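Local coordinates for protein putative peptidyl-arginine deiminase (Chlorobium tepidum, PDB 1XKN) that probably hydrolyses the guanidinium group of agmatine or of arginine side chains, releasing ammonia, at residues A[221-226]-A[287-292]; A[229-234]-A[267-272]. All blocks are in the same frame, centred on the assembly; numbering follows the deposited sequence.

Contact 1 of 2, residues A[221-226]-A[287-292]; sequences MARFVN and ANFYIA
R223 NH2 donates to two backbone carbonyls of 287-292, tying neighbouring sheets of the alpha/beta propeller, the fold of this deiminase family, together near the centre of the molecule. The straighter bond runs from R223 NH2 to F289 O (2.8 Å, N-H...O 161°). The second, from R223 NH2 to A287 O at 3.0 Å, is more bent at the hydrogen but approaches nearly in line with the carbonyl. Both oxygens lie close to the guanidinium plane, as suits the two N-H bonds of one terminal nitrogen. The other two nitrogens form salt bridges, NE with D161 and NH1 with E11. All three are therefore engaged in a buried setting. E11 also accepts a bond from I291 N, linking the arginine to strand 290-291.

The F289 ring covers one face of the same guanidinium in a stacked cation-pi contact, R223 CZ lying 4.3 Å from the ring centroid and the planes 25° apart. R223 NH2 sits above the ring centre, 3.6 Å from its plane. The chain of R223 is bent at chi2 and chi3, and its aliphatic root also meets the ring, with R223 CB 3.8 Å from F289 CZ. F289 CG stands between its own backbone N and carbonyl carbon (chi1 61°), which starts the ring toward the arginine.

Beyond this grip the packing thins. V225 CG1 approaches F289 CZ at 4.4 Å, oblique to the ring, and I291 CD1 comes equally close to R223 NH1, oblique to the guanidinium. At the other end the chains draw nearer, and the methyl of A287 rests against the 221-226 backbone, its CB 3.6 Å from M221 N.

Contact 2 of 2, residues A[229-234]-A[267-272]; sequences TVVIAV and VKLPMP
T229 and V267 meet through methyls where strand 229-233 begins alongside 265-269, T229 CG2 lying 3.7 Å from V267 CG2. T229 CG2 is anti to the backbone N, while the hydroxyl OG1 on the other branch bonds to N226 OD1. One residue on, V230 O accepts V267 N at 2.9 Å in a nearly straight bond (N-H...O 169°), one of four between 229-234 and 267-272.

V231 faces V267 in the register, and the two side chains lie side by side, pointing the same way, with V231 CG1 resting against V267 CB. V231 CB also packs 3.8 Å from L269 CD1, and V231 CA makes a CA-H...O contact with V267 O at 3.2 Å. The face carrying V231, V267 and L269 lies against helix 305-316, where I312 touches V267 and L269.

I232 uses both backbone groups: its N donates to V267 O, and its O receives L269 N (2.9 Å), which sits well above the carbonyl plane. Its side chain turns to the opposite face, against N249 and L253 of helix 243-253. A233 then packs tightly on selenomethionine M271, CB to SE 3.4 Å. The bend at M271 chi2 (-67°) folds the selenium toward this methyl.

V234 N closes the pairing on L269 O with a bond of 2.7 Å. The V234 side chain crosses K268 at about a right angle, CG2 lying 3.5 Å from K268 CB, while K268 NZ extends to Y250 OH. Past this point the chains separate and a water bridges them, donating to V234 O and accepting from M271 N. Strand 229-233, helix 243-253 and strand 265-269 thus form a classic beta-alpha-beta crossover unit, with its two strands in direct parallel pairing.

Contacts 1 and 2 share one three-stranded sheet, through strands 222-226 and 229-233, their centres about 10 Å apart, with contact 2 nested inside the chain loop that contact 1 closes. The two strands follow each other and pair antiparallel, probably through R223 O to V231 N (2.8 Å) and M221 O to A233 N (2.9 Å). V231 packs in both directions: besides its partners in contact 2, it touches F289, and its CG1 lies 3.3 Å from V225 CG1. Contact 2 extends the sheet outward, whereas contact 1 joins its other outer strand to the next sheet. The sodium ion, bound by N117, W118 and N134, takes no ligand from these segments.

Contact 1 of 2, residues A[221-226]-A[287-292]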
HETATM    1  N   MSE A 221       3.592   7.231   6.758  1.00  5.28           N
HETATM    2  CA  MSE A 221       3.991   7.587   8.115  1.00  6.25           C
HETATM    3  C   MSE A 221       4.120   6.468   9.159  1.00  5.50           C
HETATM    4  O   MSE A 221       5.145   6.356   9.828  1.00  5.90           O
HETATM    5  CB  MSE A 221       3.000   8.644   8.614  1.00  9.44           C
HETATM    6  CG  MSE A 221       3.220   9.164  10.012  1.00 11.15           C
HETATM    7 SE   MSE A 221       2.027  10.653  10.316  1.00 18.79          SE
HETATM    8  CE  MSE A 221       0.349   9.719  10.140  1.00 12.70           C
ATOM      9  N   ALA A 222       3.074   5.659   9.304  1.00  4.90           N
ATOM     10  CA  ALA A 222       3.066   4.591  10.296  1.00  3.77           C
ATOM     11  C   ALA A 222       2.567   3.278   9.709  1.00  4.27           C
ATOM     12  O   ALA A 222       1.637   3.262   8.895  1.00  4.60           O
ATOM     13  CB  ALA A 222       2.203   5.002  11.478  1.00  5.41           C
ATOM     14  N   ARG A 223       3.179   2.175  10.138  1.00  4.04           N
ATOM     15  CA  ARG A 223       2.829   0.847   9.628  1.00  3.70           C
ATOM     16  C   ARG A 223       2.978  -0.257  10.675  1.00  3.65           C
ATOM     17  O   ARG A 223       3.910  -0.245  11.474  1.00  3.65           O
ATOM     18  CB  ARG A 223       3.752   0.491   8.455  1.00  4.19           C
ATOM     19  CG  ARG A 223       3.770   1.473   7.290  1.00  4.40           C
ATOM     20  CD  ARG A 223       2.550   1.291   6.402  1.00  4.36           C
ATOM     21  NE  ARG A 223       2.413  -0.095   5.968  1.00  3.73           N
ATOM     22  CZ  ARG A 223       3.176  -0.675   5.048  1.00  5.53           C
ATOM     23  NH1 ARG A 223       2.982  -1.945   4.729  1.00  6.16           N
ATOM     24  NH2 ARG A 223       4.119   0.023   4.433  1.00  4.09           N
ATOM     25  N   PHE A 224       2.060  -1.217  10.671  1.00  3.52           N
ATOM     26  CA  PHE A 224       2.183  -2.347  11.585  1.00  2.76           C
ATOM     27  C   PHE A 224       3.276  -3.233  10.983  1.00  2.70           C
ATOM     28  O   PHE A 224       3.337  -3.387   9.765  1.00  4.16           O
ATOM     29  CB  PHE A 224       0.878  -3.150  11.655  1.00  3.77           C
ATOM     30  CG  PHE A 224      -0.078  -2.671  12.706  1.00  2.75           C
ATOM     31  CD1 PHE A 224       0.226  -2.823  14.058  1.00  2.88           C
ATOM     32  CD2 PHE A 224      -1.270  -2.051  12.348  1.00  2.75           C
ATOM     33  CE1 PHE A 224      -0.643  -2.359  15.040  1.00  2.25           C
ATOM     34  CE2 PHE A 224      -2.142  -1.586  13.318  1.00  2.40           C
ATOM     35  CZ  PHE A 224      -1.830  -1.739  14.670  1.00  2.19           C
ATOM     36  N   VAL A 225       4.149  -3.790  11.822  1.00  4.52           N
ATOM     37  CA  VAL A 225       5.205  -4.685  11.340  1.00  4.65           C
ATOM     38  C   VAL A 225       4.943  -6.080  11.901  1.00  5.38           C
ATOM     39  O   VAL A 225       5.444  -7.076  11.383  1.00  6.15           O
ATOM     40  CB  VAL A 225       6.632  -4.215  11.741  1.00  5.93           C
ATOM     41  CG1 VAL A 225       7.024  -2.994  10.916  1.00  9.28           C
ATOM     42  CG2 VAL A 225       6.691  -3.905  13.224  1.00  8.00           C
ATOM     43  N   ASN A 226       4.173  -6.127  12.981  1.00  2.62           N
ATOM     44  CA  ASN A 226       3.744  -7.374  13.602  1.00  3.13           C
ATOM     45  C   ASN A 226       2.505  -7.066  14.438  1.00  4.07           C
ATOM     46  O   ASN A 226       2.082  -5.911  14.534  1.00  4.32           O
ATOM     47  CB  ASN A 226       4.855  -8.049  14.436  1.00  5.51           C
ATOM     48  CG  ASN A 226       5.289  -7.238  15.636  1.00  3.45           C
ATOM     49  OD1 ASN A 226       4.488  -6.899  16.500  1.00  5.55           O
ATOM     50  ND2 ASN A 226       6.585  -6.936  15.700  1.00  8.69           N
ATOM     51  N   ALA A 287       8.419   4.817   5.205  1.00  2.61           N
ATOM     52  CA  ALA A 287       7.279   4.048   5.688  1.00  1.60           C
ATOM     53  C   ALA A 287       6.493   3.472   4.515  1.00  2.47           C
ATOM     54  O   ALA A 287       5.670   2.573   4.693  1.00  1.83           O
ATOM     55  CB  ALA A 287       6.365   4.922   6.541  1.00  2.64           C
ATOM     56  N   ASN A 288       6.740   3.993   3.316  1.00  1.86           N
ATOM     57  CA  ASN A 288       6.033   3.518   2.137  1.00  2.60           C
ATOM     58  C   ASN A 288       6.734   2.297   1.536  1.00  3.05           C
ATOM     59  O   ASN A 288       6.951   2.218   0.327  1.00  3.14           O
ATOM     60  CB  ASN A 288       5.923   4.647   1.101  1.00  3.83           C
ATOM     61  CG  ASN A 288       4.676   4.525   0.235  1.00  4.45           C
ATOM     62  OD1 ASN A 288       3.547   4.647   0.723  1.00  6.72           O
ATOM     63  ND2 ASN A 288       4.874   4.277  -1.050  1.00  1.86           N
ATOM     64  N   PHE A 289       7.073   1.348   2.403  1.00  3.01           N
ATOM     65  CA  PHE A 289       7.732   0.109   2.002  1.00  2.31           C
ATOM     66  C   PHE A 289       6.669  -0.958   1.756  1.00  2.57           C
ATOM     67  O   PHE A 289       5.509  -0.790   2.133  1.00  1.71           O
ATOM     68  CB  PHE A 289       8.696  -0.366   3.104  1.00  3.62           C
ATOM     69  CG  PHE A 289       8.025  -0.676   4.426  1.00  3.37           C
ATOM     70  CD1 PHE A 289       7.379  -1.893   4.633  1.00  4.05           C
ATOM     71  CD2 PHE A 289       8.036   0.257   5.459  1.00  4.21           C
ATOM     72  CE1 PHE A 289       6.756  -2.176   5.851  1.00  3.88           C
ATOM     73  CE2 PHE A 289       7.418  -0.013   6.681  1.00  4.53           C
ATOM     74  CZ  PHE A 289       6.773  -1.232   6.878  1.00  3.72           C
ATOM     75  N   TYR A 290       7.061  -2.053   1.113  1.00  2.52           N
ATOM     76  CA  TYR A 290       6.126  -3.138   0.851  1.00  2.65           C
ATOM     77  C   TYR A 290       6.692  -4.448   1.377  1.00  4.25           C
ATOM     78  O   TYR A 290       7.856  -4.775   1.126  1.00  5.50           O
ATOM     79  CB  TYR A 290       5.854  -3.268  -0.652  1.00  2.57           C
ATOM     80  CG  TYR A 290       4.965  -4.445  -0.997  1.00  4.70           C
ATOM     81  CD1 TYR A 290       3.647  -4.511  -0.535  1.00  4.50           C
ATOM     82  CD2 TYR A 290       5.436  -5.494  -1.785  1.00  4.20           C
ATOM     83  CE1 TYR A 290       2.822  -5.589  -0.852  1.00  3.83           C
ATOM     84  CE2 TYR A 290       4.617  -6.582  -2.108  1.00  4.13           C
ATOM     85  CZ  TYR A 290       3.317  -6.620  -1.641  1.00  3.96           C
ATOM     86  OH  TYR A 290       2.513  -7.688  -1.965  1.00  2.80           O
ATOM     87  N   ILE A 291       5.871  -5.195   2.110  1.00  3.49           N
ATOM     88  CA  ILE A 291       6.296  -6.480   2.653  1.00  3.06           C
ATOM     89  C   ILE A 291       5.885  -7.579   1.675  1.00  4.03           C
ATOM     90  O   ILE A 291       4.701  -7.736   1.386  1.00  4.82           O
ATOM     91  CB  ILE A 291       5.616  -6.781   4.011  1.00  2.87           C
ATOM     92  CG1 ILE A 291       5.870  -5.643   5.002  1.00  3.98           C
ATOM     93  CG2 ILE A 291       6.152  -8.098   4.572  1.00  4.19           C
ATOM     94  CD1 ILE A 291       4.901  -5.651   6.183  1.00  4.33           C
ATOM     95  N   ALA A 292       6.861  -8.316   1.150  1.00  4.06           N
ATOM     96  CA  ALA A 292       6.595  -9.426   0.234  1.00  4.85           C
ATOM     97  C   ALA A 292       6.921 -10.713   0.989  1.00  4.64           C
ATOM     98  O   ALA A 292       7.339 -10.656   2.143  1.00  5.13           O
ATOM     99  CB  ALA A 292       7.462  -9.302  -1.015  1.00  4.66           C
TER

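Contact 2 of 2, residues A[229-234]-A[267-272]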
ATOM      1  N   THR A 229       3.351  -4.295  17.086  1.00  3.40           N
ATOM      2  CA  THR A 229       4.410  -3.321  16.848  1.00  3.33           C
ATOM      3  C   THR A 229       4.142  -2.412  15.657  1.00  3.59           C
ATOM      4  O   THR A 229       3.816  -2.875  14.565  1.00  4.72           O
ATOM      5  CB  THR A 229       5.769  -4.017  16.640  1.00  3.83           C
ATOM      6  OG1 THR A 229       6.050  -4.852  17.771  1.00  4.24           O
ATOM      7  CG2 THR A 229       6.879  -2.983  16.498  1.00  4.93           C
ATOM      8  N   VAL A 230       4.279  -1.110  15.885  1.00  3.61           N
ATOM      9  CA  VAL A 230       4.073  -0.120  14.842  1.00  4.58           C
ATOM     10  C   VAL A 230       5.360   0.649  14.598  1.00  5.84           C
ATOM     11  O   VAL A 230       6.016   1.090  15.545  1.00  5.07           O
ATOM     12  CB  VAL A 230       2.981   0.901  15.233  1.00  3.74           C
ATOM     13  CG1 VAL A 230       2.861   1.982  14.160  1.00  3.50           C
ATOM     14  CG2 VAL A 230       1.654   0.195  15.412  1.00  6.03           C
ATOM     15  N   VAL A 231       5.737   0.782  13.332  1.00  4.68           N
ATOM     16  CA  VAL A 231       6.919   1.556  12.996  1.00  4.57           C
ATOM     17  C   VAL A 231       6.383   2.906  12.546  1.00  4.81           C
ATOM     18  O   VAL A 231       5.394   2.976  11.813  1.00  5.57           O
ATOM     19  CB  VAL A 231       7.757   0.913  11.852  1.00  6.78           C
ATOM     20  CG1 VAL A 231       8.440  -0.343  12.359  1.00  8.35           C
ATOM     21  CG2 VAL A 231       6.881   0.598  10.645  1.00  7.50           C
ATOM     22  N   ILE A 232       7.006   3.976  13.014  1.00  4.23           N
ATOM     23  CA  ILE A 232       6.562   5.300  12.627  1.00  3.96           C
ATOM     24  C   ILE A 232       7.741   6.199  12.310  1.00  5.20           C
ATOM     25  O   ILE A 232       8.750   6.208  13.017  1.00  4.67           O
ATOM     26  CB  ILE A 232       5.683   5.957  13.726  1.00  5.65           C
ATOM     27  CG1 ILE A 232       5.243   7.351  13.264  1.00  4.46           C
ATOM     28  CG2 ILE A 232       6.440   6.019  15.049  1.00  5.19           C
ATOM     29  CD1 ILE A 232       4.225   8.022  14.166  1.00  8.77           C
ATOM     30  N   ALA A 233       7.612   6.940  11.216  1.00  4.86           N
ATOM     31  CA  ALA A 233       8.656   7.856  10.795  1.00  4.90           C
ATOM     32  C   ALA A 233       8.721   9.007  11.779  1.00  5.81           C
ATOM     33  O   ALA A 233       7.692   9.552  12.187  1.00  6.30           O
ATOM     34  CB  ALA A 233       8.357   8.380   9.406  1.00  4.00           C
ATOM     35  N   VAL A 234       9.934   9.370  12.170  1.00  5.53           N
ATOM     36  CA  VAL A 234      10.117  10.468  13.102  1.00  8.52           C
ATOM     37  C   VAL A 234      11.209  11.394  12.590  1.00  9.19           C
ATOM     38  O   VAL A 234      12.319  10.955  12.289  1.00 11.28           O
ATOM     39  CB  VAL A 234      10.479   9.946  14.514  1.00 10.62           C
ATOM     40  CG1 VAL A 234       9.245   9.330  15.165  1.00 11.68           C
ATOM     41  CG2 VAL A 234      11.581   8.917  14.421  1.00 15.17           C
ATOM     42  N   VAL A 267       8.398   1.489  17.135  1.00  6.86           N
ATOM     43  CA  VAL A 267       9.750   1.520  16.585  1.00  6.81           C
ATOM     44  C   VAL A 267       9.889   2.765  15.718  1.00  6.99           C
ATOM     45  O   VAL A 267       9.083   2.990  14.817  1.00  6.21           O
ATOM     46  CB  VAL A 267      10.025   0.266  15.723  1.00  7.19           C
ATOM     47  CG1 VAL A 267      11.388   0.372  15.056  1.00  8.23           C
ATOM     48  CG2 VAL A 267       9.959  -0.980  16.594  1.00  8.61           C
ATOM     49  N   LYS A 268      10.904   3.576  15.994  1.00  5.20           N
ATOM     50  CA  LYS A 268      11.121   4.792  15.223  1.00  4.64           C
ATOM     51  C   LYS A 268      11.856   4.524  13.917  1.00  4.92           C
ATOM     52  O   LYS A 268      12.782   3.710  13.861  1.00  7.28           O
ATOM     53  CB  LYS A 268      11.930   5.814  16.030  1.00  5.10           C
ATOM     54  CG  LYS A 268      11.239   6.352  17.269  1.00  7.55           C
ATOM     55  CD  LYS A 268      12.045   7.497  17.869  1.00 10.89           C
ATOM     56  CE  LYS A 268      11.399   8.033  19.134  1.00 16.35           C
ATOM     57  NZ  LYS A 268      11.436   7.029  20.235  1.00 20.17           N
ATOM     58  N   LEU A 269      11.424   5.209  12.866  1.00  4.13           N
ATOM     59  CA  LEU A 269      12.051   5.108  11.557  1.00  6.34           C
ATOM     60  C   LEU A 269      12.467   6.517  11.175  1.00  5.80           C
ATOM     61  O   LEU A 269      11.805   7.486  11.540  1.00  7.52           O
ATOM     62  CB  LEU A 269      11.065   4.571  10.511  1.00  7.08           C
ATOM     63  CG  LEU A 269      11.087   3.061  10.247  1.00 11.76           C
ATOM     64  CD1 LEU A 269       9.964   2.687   9.294  1.00 14.55           C
ATOM     65  CD2 LEU A 269      12.436   2.665   9.663  1.00 10.82           C
ATOM     66  N   PRO A 270      13.589   6.659  10.462  1.00  5.97           N
ATOM     67  CA  PRO A 270      13.990   8.010  10.079  1.00  5.66           C
ATOM     68  C   PRO A 270      13.125   8.476   8.916  1.00  5.86           C
ATOM     69  O   PRO A 270      12.361   7.691   8.351  1.00  4.89           O
ATOM     70  CB  PRO A 270      15.455   7.832   9.677  1.00  8.27           C
ATOM     71  CG  PRO A 270      15.474   6.442   9.118  1.00  9.66           C
ATOM     72  CD  PRO A 270      14.611   5.668  10.085  1.00  6.55           C
HETATM   73  N   MSE A 271      13.219   9.760   8.592  1.00  5.57           N
HETATM   74  CA  MSE A 271      12.505  10.317   7.452  1.00  4.14           C
HETATM   75  C   MSE A 271      13.618  10.579   6.455  1.00  5.17           C
HETATM   76  O   MSE A 271      14.751  10.846   6.844  1.00  6.56           O
HETATM   77  CB  MSE A 271      11.837  11.649   7.799  1.00  6.60           C
HETATM   78  CG  MSE A 271      10.444  11.540   8.398  1.00  6.72           C
HETATM   79 SE   MSE A 271       9.121  10.849   7.171  1.00 11.43          SE
HETATM   80  CE  MSE A 271       8.982  12.433   6.047  1.00  9.85           C
ATOM     81  N   PRO A 272      13.326  10.476   5.156  1.00  4.55           N
ATOM     82  CA  PRO A 272      14.374  10.730   4.163  1.00  5.37           C
ATOM     83  C   PRO A 272      14.772  12.199   4.244  1.00  6.15           C
ATOM     84  O   PRO A 272      13.992  13.024   4.722  1.00  6.37           O
ATOM     85  CB  PRO A 272      13.677  10.422   2.842  1.00  6.75           C
ATOM     86  CG  PRO A 272      12.663   9.391   3.219  1.00  7.25           C
ATOM     87  CD  PRO A 272      12.119   9.919   4.525  1.00  6.20           C
TER
HETATM   88  O   HOH W   1      14.516  11.405  10.618  1.00 13.76           O